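Local coordinates for protein serine racemase (Enterococcus faecalis, PDB 4ECL) that belongs to the alanine racemase family, its cytoplasmic domain combining a TIM-type barrel with a beta-rich C-terminal domain, at residues Ala39-Glu48 and Leu361-Arg372. Sequence-based numbering, arbitrary orientation.
Sequences AEAYGHGMYE and LSRMGHRLNIIR. With SO4 (sulfate ion), chain G.
Gly43 lies against the end of helix 357-362, where the C-terminal domain of this alanine racemase-type fold meets its TIM-type barrel. Its CA sends a C-H toward the carbonyl O of Leu361, 3.1 Å away with 154° at the hydrogen, so the backbone of Gly43, without a side chain, lies directly on that oxygen. Beside it the methylene CB of Leu361 sits 3.2 Å from Tyr42 O, and Ala39 CB meets Ser362 CB; the Ser362 hydroxyl itself turns back to Asn358 O in its own helix. At the far end of its ring, Tyr42 OH is hydrogen-bonded to sulfate O3. From the far end of Leu361, CD1 reaches CE1 of the His44 ring at 3.5 Å. Two weak hydrogen bonds from ND1, to Ala41 O and Tyr42 O, steady that ring, which also stacks on Tyr225. On strand 369-372, Ile370 pushes its CD1 to within 3.5 Å of Gly45 CA, tight for two carbons and possible because Gly45 brings no CB. Met46 N-H, at the start of the next helix, gives Glu40 OE1 an almost straight hydrogen bond, coming from above the carboxylate plane.

Toward solvent the fit slackens. Glu48 bends at chi2 (80°) and lays its carboxylate carbon by Ile370 CG2, while the poorly ordered Arg372 runs at about a right angle to the Glu48 side chain. Their opposite charges probably attract without pairing, since Glu48 OE2 and Arg372 NH2 remain 4.8 Å apart. At the exposed end, the Tyr47 ring presents CE2 to the edge of the Arg372 guanidinium, 3.7 Å from NH2.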
loop_
_atom_site.group_PDB
_atom_site.type_symbol
_atom_site.label_atom_id
_atom_site.label_comp_id
_atom_site.label_asym_id
_atom_site.label_seq_id
_atom_site.Cartn_x
_atom_site.Cartn_y
_atom_site.Cartn_z
ATOM N N ALA A 39 4.462 4.862 -9.726
ATOM C CA ALA A 39 4.196 4.048 -8.530
ATOM C C ALA A 39 5.317 3.096 -8.176
ATOM O O ALA A 39 5.097 1.888 -8.109
ATOM C CB ALA A 39 2.923 3.271 -8.680
ATOM N N GLU A 40 6.507 3.640 -7.935
ATOM C CA GLU A 40 7.673 2.837 -7.622
ATOM C C GLU A 40 7.911 1.758 -8.668
ATOM O O GLU A 40 8.211 0.609 -8.318
ATOM C CB GLU A 40 7.533 2.202 -6.240
ATOM C CG GLU A 40 7.748 3.192 -5.121
ATOM C CD GLU A 40 9.161 3.731 -5.114
ATOM O OE1 GLU A 40 10.086 2.994 -5.537
ATOM O OE2 GLU A 40 9.343 4.896 -4.701
ATOM N N ALA A 41 7.762 2.143 -9.936
ATOM C CA ALA A 41 7.879 1.222 -11.067
ATOM C C ALA A 41 6.988 0.008 -10.852
ATOM O O ALA A 41 7.468 -1.134 -10.807
ATOM C CB ALA A 41 9.328 0.800 -11.287
ATOM N N TYR A 42 5.694 0.275 -10.683
ATOM C CA TYR A 42 4.705 -0.763 -10.432
ATOM C C TYR A 42 5.147 -1.654 -9.279
ATOM O O TYR A 42 4.974 -2.881 -9.324
ATOM C CB TYR A 42 4.474 -1.604 -11.679
ATOM C CG TYR A 42 3.648 -0.942 -12.763
ATOM C CD1 TYR A 42 3.919 0.351 -13.192
ATOM C CD2 TYR A 42 2.621 -1.634 -13.388
ATOM C CE1 TYR A 42 3.158 0.958 -14.202
ATOM C CE2 TYR A 42 1.864 -1.049 -14.410
ATOM C CZ TYR A 42 2.132 0.249 -14.806
ATOM O OH TYR A 42 1.378 0.816 -15.814
ATOM N N GLY A 43 5.751 -1.030 -8.269
ATOM C CA GLY A 43 6.139 -1.716 -7.046
ATOM C C GLY A 43 7.514 -2.363 -7.088
ATOM O O GLY A 43 7.997 -2.860 -6.079
ATOM N N HIS A 44 8.156 -2.335 -8.249
ATOM C CA HIS A 44 9.435 -3.009 -8.442
ATOM C C HIS A 44 10.602 -2.227 -7.855
ATOM O O HIS A 44 11.720 -2.732 -7.774
ATOM C CB HIS A 44 9.681 -3.239 -9.937
ATOM C CG HIS A 44 8.776 -4.264 -10.537
ATOM N ND1 HIS A 44 7.419 -4.070 -10.665
ATOM C CD2 HIS A 44 9.029 -5.500 -11.030
ATOM C CE1 HIS A 44 6.873 -5.144 -11.208
ATOM N NE2 HIS A 44 7.827 -6.024 -11.439
ATOM N N GLY A 45 10.346 -0.992 -7.452
ATOM C CA GLY A 45 11.417 -0.122 -6.998
ATOM C C GLY A 45 11.851 0.811 -8.110
ATOM O O GLY A 45 12.510 0.396 -9.057
HETATM N N MSE A 46 11.488 2.084 -7.998
HETATM C CA MSE A 46 11.767 3.027 -9.067
HETATM C C MSE A 46 13.257 3.286 -9.239
HETATM O O MSE A 46 13.740 3.417 -10.364
HETATM C CB MSE A 46 11.011 4.350 -8.869
HETATM C CG MSE A 46 10.755 5.077 -10.189
HETATM SE SE MSE A 46 9.868 6.785 -9.980
HETATM C CE MSE A 46 8.260 6.190 -9.055
ATOM N N TYR A 47 13.988 3.345 -8.132
ATOM C CA TYR A 47 15.426 3.597 -8.201
ATOM C C TYR A 47 16.137 2.442 -8.902
ATOM O O TYR A 47 16.916 2.641 -9.839
ATOM C CB TYR A 47 16.010 3.807 -6.802
ATOM C CG TYR A 47 17.514 4.001 -6.803
ATOM C CD1 TYR A 47 18.080 5.136 -7.360
ATOM C CD2 TYR A 47 18.364 3.053 -6.246
ATOM C CE1 TYR A 47 19.446 5.330 -7.371
ATOM C CE2 TYR A 47 19.742 3.237 -6.253
ATOM C CZ TYR A 47 20.276 4.380 -6.820
ATOM O OH TYR A 47 21.640 4.584 -6.839
ATOM N N GLU A 48 15.839 1.233 -8.451
ATOM C CA GLU A 48 16.488 0.047 -8.976
ATOM C C GLU A 48 16.174 -0.115 -10.452
ATOM O O GLU A 48 17.074 -0.281 -11.267
ATOM C CB GLU A 48 16.058 -1.199 -8.192
ATOM C CG GLU A 48 16.627 -1.271 -6.769
ATOM C CD GLU A 48 15.858 -0.413 -5.753
ATOM O OE1 GLU A 48 14.750 0.081 -6.071
ATOM O OE2 GLU A 48 16.371 -0.235 -4.628
ATOM N N LEU A 361 0.804 -5.241 -7.564
ATOM C CA LEU A 361 2.210 -4.877 -7.661
ATOM C C LEU A 361 2.492 -3.445 -7.268
ATOM O O LEU A 361 3.430 -3.183 -6.513
ATOM C CB LEU A 361 2.742 -5.139 -9.073
ATOM C CG LEU A 361 2.831 -6.604 -9.508
ATOM C CD1 LEU A 361 3.768 -6.735 -10.697
ATOM C CD2 LEU A 361 3.277 -7.518 -8.371
ATOM N N SER A 362 1.691 -2.512 -7.784
ATOM C CA SER A 362 1.894 -1.102 -7.471
ATOM C C SER A 362 1.658 -0.828 -5.993
ATOM O O SER A 362 2.159 0.162 -5.461
ATOM C CB SER A 362 1.009 -0.190 -8.335
ATOM O OG SER A 362 -0.356 -0.280 -7.971
ATOM N N ARG A 363 0.904 -1.698 -5.325
ATOM C CA ARG A 363 0.643 -1.507 -3.889
ATOM C C ARG A 363 1.530 -2.351 -2.974
ATOM O O ARG A 363 1.175 -2.613 -1.820
ATOM C CB ARG A 363 -0.837 -1.746 -3.555
ATOM C CG ARG A 363 -1.804 -0.799 -4.288
ATOM C CD ARG A 363 -3.253 -1.053 -3.881
ATOM N NE ARG A 363 -3.455 -0.867 -2.446
ATOM C CZ ARG A 363 -4.551 -1.240 -1.790
ATOM N NH1 ARG A 363 -5.552 -1.831 -2.441
ATOM N NH2 ARG A 363 -4.646 -1.021 -0.480
HETATM N N MSE A 364 2.681 -2.784 -3.479
HETATM C CA MSE A 364 3.655 -3.456 -2.624
HETATM C C MSE A 364 4.092 -2.441 -1.580
HETATM O O MSE A 364 4.320 -1.271 -1.904
HETATM C CB MSE A 364 4.842 -3.944 -3.448
HETATM C CG MSE A 364 4.558 -5.211 -4.260
HETATM SE SE MSE A 364 4.364 -6.785 -3.105
HETATM C CE MSE A 364 2.475 -7.196 -3.268
ATOM N N GLY A 365 4.179 -2.873 -0.325
ATOM C CA GLY A 365 4.402 -1.951 0.777
ATOM C C GLY A 365 5.791 -1.340 0.758
ATOM O O GLY A 365 6.764 -1.988 0.378
ATOM N N HIS A 366 5.882 -0.085 1.178
ATOM C CA HIS A 366 7.154 0.633 1.217
ATOM C C HIS A 366 8.145 0.021 2.201
ATOM O O HIS A 366 9.348 0.259 2.092
ATOM C CB HIS A 366 6.933 2.112 1.570
ATOM C CG HIS A 366 8.179 2.937 1.499
ATOM N ND1 HIS A 366 8.767 3.498 2.613
ATOM C CD2 HIS A 366 8.966 3.273 0.450
ATOM C CE1 HIS A 366 9.855 4.152 2.251
ATOM N NE2 HIS A 366 10.001 4.031 0.944
ATOM N N ARG A 367 7.635 -0.751 3.164
ATOM C CA ARG A 367 8.460 -1.379 4.201
ATOM C C ARG A 367 9.325 -2.527 3.663
ATOM O O ARG A 367 10.352 -2.871 4.257
ATOM C CB ARG A 367 7.565 -1.876 5.355
ATOM C CG ARG A 367 8.282 -2.328 6.616
ATOM C CD ARG A 367 7.323 -2.428 7.831
ATOM N NE ARG A 367 6.268 -3.424 7.632
ATOM C CZ ARG A 367 5.279 -3.661 8.491
ATOM N NH1 ARG A 367 5.201 -2.979 9.631
ATOM N NH2 ARG A 367 4.370 -4.590 8.214
ATOM N N LEU A 368 8.913 -3.120 2.545
ATOM C CA LEU A 368 9.635 -4.256 1.955
ATOM C C LEU A 368 10.994 -3.827 1.438
ATOM O O LEU A 368 11.095 -2.826 0.739
ATOM C CB LEU A 368 8.830 -4.843 0.792
ATOM C CG LEU A 368 7.526 -5.566 1.130
ATOM C CD1 LEU A 368 6.752 -5.923 -0.133
ATOM C CD2 LEU A 368 7.845 -6.811 1.944
ATOM N N ASN A 369 12.041 -4.593 1.743
ATOM C CA ASN A 369 13.347 -4.289 1.178
ATOM C C ASN A 369 13.405 -4.749 -0.271
ATOM O O ASN A 369 12.722 -5.693 -0.653
ATOM C CB ASN A 369 14.474 -4.906 2.002
ATOM C CG ASN A 369 14.633 -4.232 3.357
ATOM O OD1 ASN A 369 14.347 -4.824 4.405
ATOM N ND2 ASN A 369 15.083 -2.980 3.340
ATOM N N ILE A 370 14.201 -4.068 -1.084
ATOM C CA ILE A 370 14.303 -4.431 -2.498
ATOM C C ILE A 370 15.713 -4.859 -2.874
ATOM O O ILE A 370 16.673 -4.119 -2.662
ATOM C CB ILE A 370 13.828 -3.293 -3.420
ATOM C CG1 ILE A 370 12.382 -2.927 -3.081
ATOM C CG2 ILE A 370 13.961 -3.706 -4.868
ATOM C CD1 ILE A 370 11.728 -2.016 -4.083
ATOM N N ILE A 371 15.828 -6.067 -3.415
ATOM C CA ILE A 371 17.119 -6.626 -3.791
ATOM C C ILE A 371 17.188 -7.003 -5.278
ATOM O O ILE A 371 16.288 -7.662 -5.805
ATOM C CB ILE A 371 17.459 -7.860 -2.922
ATOM C CG1 ILE A 371 17.966 -7.421 -1.548
ATOM C CG2 ILE A 371 18.515 -8.713 -3.574
ATOM C CD1 ILE A 371 16.880 -7.267 -0.522
ATOM N N ARG A 372 18.261 -6.581 -5.945
ATOM C CA ARG A 372 18.493 -6.934 -7.351
ATOM C C ARG A 372 18.982 -8.367 -7.477
ATOM O O ARG A 372 19.754 -8.830 -6.649
ATOM C CB ARG A 372 19.536 -6.007 -7.988
ATOM C CG ARG A 372 19.235 -4.531 -7.846
ATOM C CD ARG A 372 20.281 -3.670 -8.540
ATOM N NE ARG A 372 20.030 -2.250 -8.302
ATOM C CZ ARG A 372 20.728 -1.498 -7.456
ATOM N NH1 ARG A 372 21.746 -2.021 -6.777
ATOM N NH2 ARG A 372 20.419 -0.217 -7.299
HETATM S S SO4 G . 0.100 -0.683 -19.007
HETATM O O1 SO4 G . -0.135 0.760 -18.878
HETATM O O2 SO4 G . 1.145 -0.912 -20.005
HETATM O O3 SO4 G . 0.526 -1.188 -17.705
HETATM O O4 SO4 G . -1.141 -1.347 -19.394
#